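Alpha-L-rhamnosidase (Aspergillus terreus, PDB 6GSZ) probably hydrolyses terminal non-reducing alpha-L-rhamnose residues from alpha-L-rhamnosides, as a glycosylated, calcium-binding glycoside hydrolase. Local coordinates at residues 344-358 with 396-410. Sequence-based numbering, arbitrary orientation.
Sequences VKGPKGQTIRFVHTE and HGFRYVQVDGWPADT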
loop_
_atom_site.group_PDB
_atom_site.type_symbol
_atom_site.label_atom_id
_atom_site.label_comp_id
_atom_site.label_asym_id
_atom_site.label_seq_id
_atom_site.Cartn_x
_atom_site.Cartn_y
_atom_site.Cartn_z
ATOM N N VAL A 344 -10.614 -26.398 16.309
ATOM C CA VAL A 344 -10.395 -26.842 17.660
ATOM C C VAL A 344 -11.711 -27.351 18.250
ATOM O O VAL A 344 -12.763 -26.808 17.976
ATOM C CB VAL A 344 -9.817 -25.690 18.505
ATOM C CG1 VAL A 344 -10.760 -24.483 18.547
ATOM C CG2 VAL A 344 -9.441 -26.142 19.909
ATOM N N LYS A 345 -11.601 -28.372 19.110
ATOM C CA LYS A 345 -12.708 -28.871 19.921
ATOM C C LYS A 345 -12.306 -28.772 21.395
ATOM O O LYS A 345 -11.187 -29.075 21.779
ATOM C CB LYS A 345 -13.056 -30.330 19.578
ATOM C CG LYS A 345 -14.070 -30.951 20.529
ATOM C CD LYS A 345 -14.738 -32.191 20.008
ATOM C CE LYS A 345 -15.966 -32.523 20.839
ATOM N NZ LYS A 345 -16.400 -33.922 20.661
ATOM N N GLY A 346 -13.236 -28.374 22.247
ATOM C CA GLY A 346 -12.915 -28.326 23.644
ATOM C C GLY A 346 -14.150 -28.099 24.493
ATOM O O GLY A 346 -15.248 -27.951 23.960
ATOM N N PRO A 347 -13.982 -28.047 25.827
ATOM C CA PRO A 347 -15.109 -27.926 26.737
ATOM C C PRO A 347 -15.928 -26.633 26.584
ATOM O O PRO A 347 -15.382 -25.522 26.480
ATOM C CB PRO A 347 -14.430 -27.947 28.112
ATOM C CG PRO A 347 -13.151 -28.707 27.879
ATOM C CD PRO A 347 -12.693 -28.150 26.550
ATOM N N LYS A 348 -17.254 -26.806 26.623
ATOM C CA LYS A 348 -18.168 -25.694 26.609
ATOM C C LYS A 348 -17.808 -24.695 27.719
ATOM O O LYS A 348 -17.701 -25.060 28.893
ATOM C CB LYS A 348 -19.599 -26.208 26.811
ATOM C CG LYS A 348 -20.673 -25.129 26.721
ATOM C CD LYS A 348 -22.090 -25.706 26.767
ATOM C CE LYS A 348 -23.124 -24.607 26.655
ATOM N NZ LYS A 348 -24.500 -25.142 26.535
ATOM N N GLY A 349 -17.630 -23.421 27.332
ATOM C CA GLY A 349 -17.362 -22.314 28.253
ATOM C C GLY A 349 -15.901 -22.116 28.596
ATOM O O GLY A 349 -15.568 -21.162 29.302
ATOM N N GLN A 350 -15.019 -22.985 28.087
ATOM C CA GLN A 350 -13.578 -22.776 28.222
ATOM C C GLN A 350 -13.099 -21.731 27.208
ATOM O O GLN A 350 -13.412 -21.815 26.007
ATOM C CB GLN A 350 -12.828 -24.088 28.020
ATOM C CG GLN A 350 -11.322 -23.931 28.188
ATOM C CD GLN A 350 -10.670 -25.243 28.489
ATOM O OE1 GLN A 350 -11.254 -26.067 29.191
ATOM N NE2 GLN A 350 -9.453 -25.437 27.999
ATOM N N THR A 351 -12.316 -20.765 27.694
ATOM C CA THR A 351 -11.815 -19.686 26.878
ATOM C C THR A 351 -10.325 -19.882 26.568
ATOM O O THR A 351 -9.493 -20.069 27.469
ATOM C CB THR A 351 -12.048 -18.332 27.571
ATOM O OG1 THR A 351 -13.431 -18.218 27.904
ATOM C CG2 THR A 351 -11.610 -17.138 26.736
ATOM N N ILE A 352 -9.998 -19.768 25.275
ATOM C CA ILE A 352 -8.638 -19.706 24.793
ATOM C C ILE A 352 -8.256 -18.238 24.560
ATOM O O ILE A 352 -9.022 -17.499 23.945
ATOM C CB ILE A 352 -8.491 -20.483 23.469
ATOM C CG1 ILE A 352 -9.287 -21.787 23.438
ATOM C CG2 ILE A 352 -7.023 -20.688 23.147
ATOM C CD1 ILE A 352 -9.192 -22.539 22.119
ATOM N N ARG A 353 -7.047 -17.870 25.000
ATOM C CA ARG A 353 -6.520 -16.529 24.807
ATOM C C ARG A 353 -5.279 -16.598 23.913
ATOM O O ARG A 353 -4.429 -17.508 24.083
ATOM C CB ARG A 353 -6.154 -15.894 26.151
ATOM C CG ARG A 353 -5.732 -14.435 26.054
ATOM C CD ARG A 353 -5.316 -13.819 27.372
ATOM N NE ARG A 353 -4.088 -14.423 27.856
ATOM C CZ ARG A 353 -3.559 -14.197 29.049
ATOM N NH1 ARG A 353 -4.136 -13.339 29.879
ATOM N NH2 ARG A 353 -2.434 -14.806 29.393
ATOM N N PHE A 354 -5.210 -15.628 22.980
ATOM C CA PHE A 354 -4.111 -15.515 22.015
ATOM C C PHE A 354 -3.506 -14.123 22.114
ATOM O O PHE A 354 -4.198 -13.149 21.824
ATOM C CB PHE A 354 -4.635 -15.752 20.602
ATOM C CG PHE A 354 -5.352 -17.056 20.377
ATOM C CD1 PHE A 354 -4.668 -18.200 20.055
ATOM C CD2 PHE A 354 -6.730 -17.156 20.534
ATOM C CE1 PHE A 354 -5.328 -19.397 19.847
ATOM C CE2 PHE A 354 -7.388 -18.346 20.289
ATOM C CZ PHE A 354 -6.690 -19.469 19.975
ATOM N N VAL A 355 -2.254 -14.043 22.599
ATOM C CA VAL A 355 -1.574 -12.768 22.753
ATOM C C VAL A 355 -0.484 -12.683 21.676
ATOM O O VAL A 355 0.459 -13.501 21.692
ATOM C CB VAL A 355 -0.980 -12.607 24.171
ATOM C CG1 VAL A 355 -0.199 -11.318 24.324
ATOM C CG2 VAL A 355 -2.062 -12.669 25.249
ATOM N N HIS A 356 -0.640 -11.712 20.764
ATOM C CA HIS A 356 0.213 -11.659 19.556
ATOM C C HIS A 356 1.334 -10.628 19.720
ATOM O O HIS A 356 1.065 -9.490 20.075
ATOM C CB HIS A 356 -0.664 -11.276 18.347
ATOM C CG HIS A 356 -1.861 -12.149 18.101
ATOM N ND1 HIS A 356 -2.989 -12.087 18.898
ATOM C CD2 HIS A 356 -2.122 -13.086 17.153
ATOM C CE1 HIS A 356 -3.896 -12.924 18.416
ATOM N NE2 HIS A 356 -3.395 -13.579 17.376
ATOM N N THR A 357 2.590 -11.026 19.429
ATOM C CA THR A 357 3.730 -10.091 19.528
ATOM C C THR A 357 4.680 -10.272 18.335
ATOM O O THR A 357 4.718 -11.308 17.695
ATOM C CB THR A 357 4.498 -10.236 20.850
ATOM O OG1 THR A 357 5.235 -11.457 20.843
ATOM C CG2 THR A 357 3.574 -10.195 22.048
ATOM N N GLU A 358 5.485 -9.233 18.100
ATOM C CA GLU A 358 6.484 -9.257 17.009
ATOM C C GLU A 358 7.728 -10.050 17.401
ATOM O O GLU A 358 8.366 -10.699 16.554
ATOM C CB GLU A 358 6.882 -7.829 16.655
ATOM C CG GLU A 358 5.771 -7.085 15.992
ATOM C CD GLU A 358 6.279 -5.774 15.411
ATOM O OE1 GLU A 358 6.787 -4.920 16.193
ATOM O OE2 GLU A 358 6.205 -5.633 14.182
ATOM N N HIS A 396 -3.627 -8.011 13.558
ATOM C CA HIS A 396 -2.447 -7.942 14.406
ATOM C C HIS A 396 -1.181 -8.029 13.545
ATOM O O HIS A 396 -1.200 -8.631 12.488
ATOM C CB HIS A 396 -2.449 -9.079 15.424
ATOM C CG HIS A 396 -3.762 -9.402 16.043
ATOM N ND1 HIS A 396 -4.500 -8.509 16.791
ATOM C CD2 HIS A 396 -4.461 -10.542 15.959
ATOM C CE1 HIS A 396 -5.595 -9.154 17.219
ATOM N NE2 HIS A 396 -5.589 -10.400 16.740
ATOM N N GLY A 397 -0.099 -7.511 14.105
ATOM C CA GLY A 397 1.227 -7.638 13.509
ATOM C C GLY A 397 2.070 -8.487 14.450
ATOM O O GLY A 397 2.246 -8.112 15.584
ATOM N N PHE A 398 2.534 -9.666 14.007
ATOM C CA PHE A 398 3.120 -10.626 14.930
ATOM C C PHE A 398 3.919 -11.721 14.226
ATOM O O PHE A 398 3.630 -12.077 13.088
ATOM C CB PHE A 398 1.998 -11.282 15.743
ATOM C CG PHE A 398 1.060 -12.177 14.965
ATOM C CD1 PHE A 398 0.041 -11.636 14.207
ATOM C CD2 PHE A 398 1.169 -13.558 14.975
ATOM C CE1 PHE A 398 -0.810 -12.426 13.460
ATOM C CE2 PHE A 398 0.292 -14.362 14.253
ATOM C CZ PHE A 398 -0.712 -13.795 13.500
ATOM N N ARG A 399 4.870 -12.300 14.988
ATOM C CA ARG A 399 5.506 -13.569 14.657
ATOM C C ARG A 399 5.168 -14.656 15.710
ATOM O O ARG A 399 5.109 -15.834 15.380
ATOM C CB ARG A 399 7.027 -13.371 14.567
ATOM C CG ARG A 399 7.806 -14.671 14.427
ATOM C CD ARG A 399 9.262 -14.474 14.069
ATOM N NE ARG A 399 9.922 -15.766 14.155
ATOM C CZ ARG A 399 11.158 -16.018 13.719
ATOM N NH1 ARG A 399 11.857 -15.031 13.167
ATOM N NH2 ARG A 399 11.653 -17.247 13.827
ATOM N N TYR A 400 4.970 -14.212 16.961
ATOM C CA TYR A 400 4.749 -15.093 18.103
ATOM C C TYR A 400 3.343 -14.907 18.671
ATOM O O TYR A 400 2.806 -13.815 18.684
ATOM C CB TYR A 400 5.802 -14.803 19.175
ATOM C CG TYR A 400 7.228 -14.945 18.688
ATOM C CD1 TYR A 400 7.828 -16.193 18.641
ATOM C CD2 TYR A 400 7.962 -13.842 18.261
ATOM C CE1 TYR A 400 9.124 -16.334 18.178
ATOM C CE2 TYR A 400 9.254 -13.981 17.781
ATOM C CZ TYR A 400 9.830 -15.233 17.733
ATOM O OH TYR A 400 11.125 -15.420 17.323
ATOM N N VAL A 401 2.824 -15.993 19.237
ATOM C CA VAL A 401 1.537 -15.948 19.926
ATOM C C VAL A 401 1.652 -16.777 21.203
ATOM O O VAL A 401 1.911 -17.973 21.133
ATOM C CB VAL A 401 0.395 -16.476 19.051
ATOM C CG1 VAL A 401 -0.924 -16.216 19.765
ATOM C CG2 VAL A 401 0.422 -15.843 17.684
ATOM N N GLN A 402 1.407 -16.137 22.346
ATOM C CA GLN A 402 1.234 -16.884 23.599
ATOM C C GLN A 402 -0.213 -17.370 23.656
ATOM O O GLN A 402 -1.141 -16.569 23.472
ATOM C CB GLN A 402 1.543 -16.038 24.823
ATOM C CG GLN A 402 1.443 -16.860 26.107
ATOM C CD GLN A 402 1.767 -16.073 27.352
ATOM O OE1 GLN A 402 2.782 -15.363 27.427
ATOM N NE2 GLN A 402 0.898 -16.207 28.347
ATOM N N VAL A 403 -0.378 -18.669 23.928
ATOM C CA VAL A 403 -1.694 -19.294 23.909
ATOM C C VAL A 403 -1.991 -19.844 25.293
ATOM O O VAL A 403 -1.185 -20.651 25.785
ATOM C CB VAL A 403 -1.759 -20.427 22.874
ATOM C CG1 VAL A 403 -3.135 -21.047 22.859
ATOM C CG2 VAL A 403 -1.368 -19.948 21.483
ATOM N N ASP A 404 -3.090 -19.369 25.904
ATOM C CA ASP A 404 -3.528 -19.871 27.220
ATOM C C ASP A 404 -4.911 -20.481 27.073
ATOM O O ASP A 404 -5.774 -19.938 26.377
ATOM C CB ASP A 404 -3.507 -18.755 28.273
ATOM C CG ASP A 404 -2.096 -18.395 28.712
ATOM O OD1 ASP A 404 -1.524 -19.133 29.568
ATOM O OD2 ASP A 404 -1.551 -17.447 28.163
ATOM N N GLY A 405 -5.145 -21.580 27.793
ATOM C CA GLY A 405 -6.461 -22.203 27.800
ATOM C C GLY A 405 -6.725 -23.128 26.629
ATOM O O GLY A 405 -7.863 -23.549 26.424
ATOM N N TRP A 406 -5.709 -23.416 25.801
ATOM C CA TRP A 406 -5.901 -24.338 24.681
ATOM C C TRP A 406 -6.320 -25.703 25.209
ATOM O O TRP A 406 -5.717 -26.206 26.154
ATOM C CB TRP A 406 -4.642 -24.425 23.803
ATOM C CG TRP A 406 -4.853 -25.262 22.582
ATOM C CD1 TRP A 406 -4.745 -26.617 22.485
ATOM C CD2 TRP A 406 -5.282 -24.790 21.286
ATOM N NE1 TRP A 406 -5.046 -27.027 21.217
ATOM C CE2 TRP A 406 -5.382 -25.923 20.455
ATOM C CE3 TRP A 406 -5.569 -23.528 20.752
ATOM C CZ2 TRP A 406 -5.749 -25.831 19.120
ATOM C CZ3 TRP A 406 -5.949 -23.437 19.433
ATOM C CH2 TRP A 406 -6.051 -24.575 18.631
ATOM N N PRO A 407 -7.380 -26.324 24.652
ATOM C CA PRO A 407 -7.914 -27.556 25.220
ATOM C C PRO A 407 -7.043 -28.787 24.939
ATOM O O PRO A 407 -6.490 -28.961 23.849
ATOM C CB PRO A 407 -9.309 -27.686 24.588
ATOM C CG PRO A 407 -9.199 -26.940 23.278
ATOM C CD PRO A 407 -8.170 -25.857 23.501
ATOM N N ALA A 408 -6.932 -29.623 25.964
ATOM C CA ALA A 408 -6.268 -30.914 25.878
ATOM C C ALA A 408 -6.883 -31.778 24.761
ATOM O O ALA A 408 -6.183 -32.594 24.149
ATOM C CB ALA A 408 -6.364 -31.575 27.227
ATOM N N ASP A 409 -8.185 -31.588 24.484
ATOM C CA ASP A 409 -8.924 -32.397 23.490
ATOM C C ASP A 409 -8.319 -32.278 22.080
ATOM O O ASP A 409 -8.484 -33.194 21.285
ATOM C CB ASP A 409 -10.401 -31.988 23.392
ATOM C CG ASP A 409 -11.136 -31.934 24.739
ATOM O OD1 ASP A 409 -11.649 -33.084 25.152
ATOM O OD2 ASP A 409 -11.071 -30.856 25.433
ATOM N N THR A 410 -7.681 -31.144 21.747
ATOM C CA THR A 410 -7.123 -30.920 20.419
ATOM C C THR A 410 -5.613 -30.678 20.518
ATOM O O THR A 410 -5.140 -29.828 21.279
ATOM C CB THR A 410 -7.781 -29.716 19.731
ATOM O OG1 THR A 410 -9.200 -29.923 19.613
ATOM C CG2 THR A 410 -7.224 -29.476 18.344
HETATM O O HOH W 1 -8.908 -28.684 28.314
HETATM O O HOH W 2 -2.386 -16.056 26.148
HETATM O O HOH W 3 0.912 -7.806 17.902
#
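Strands 351-357 and 400-404 pair antiparallel, Arg353, Val355 and Thr357 exchanging backbone hydrogen bonds with Asp404, Gln402 and Tyr400. Where segment 396-410 turns a corner, Arg399 and Tyr400 both donate their N-H to Thr357 O, a classic beta bulge. Gly405, just past the strand, suits its positive phi and its closeness to Thr351 O.

Polar side chains gather on the face of Arg353, Gln402 and Asp404. Long enough to fold back at chi3 (67°), Arg353 brings NH2 within 3.0 Å of Asp404 OD2 in a salt bridge, approaching from above the carboxylate, whose plane is nearly perpendicular to the guanidinium. Gln402 NE2 donates to the syn lone pair of Asp404 OD2 at 2.8 Å, so two protein donors grip this oxygen, beside a water that accepts from Arg353 NE. In the loops beyond the strands, Gln350 NE2 hydrogen-bonds to Gly405 O and Lys345 N to Thr410 OG1.

Against the other face, that of Phe354, His356, Val401 and Val403, pack His396, Phe398, Val344 and Trp406. The flat imidazole of His356 stacks face to face on His396, centroids 4.0 Å apart, while its CD2 edge points into the centre of the Phe398 ring, a T-shaped contact. His356 ND1 is hydrogen-bonded to the carbonyl of Ala375 and His396 NE2 to Asp377, fixing both rings. Branched Val344 and Ile352 fill in against Trp406, Val344 CG2 by a CH-pi contact over its six-membered ring.

In this concanavalin-like domain, strand 376-380 flanks 351-357, strand 328-332 flanks 400-404, and strand 339-344 packs beneath Phe354, His356 and Phe398, as expected of a beta-sandwich core.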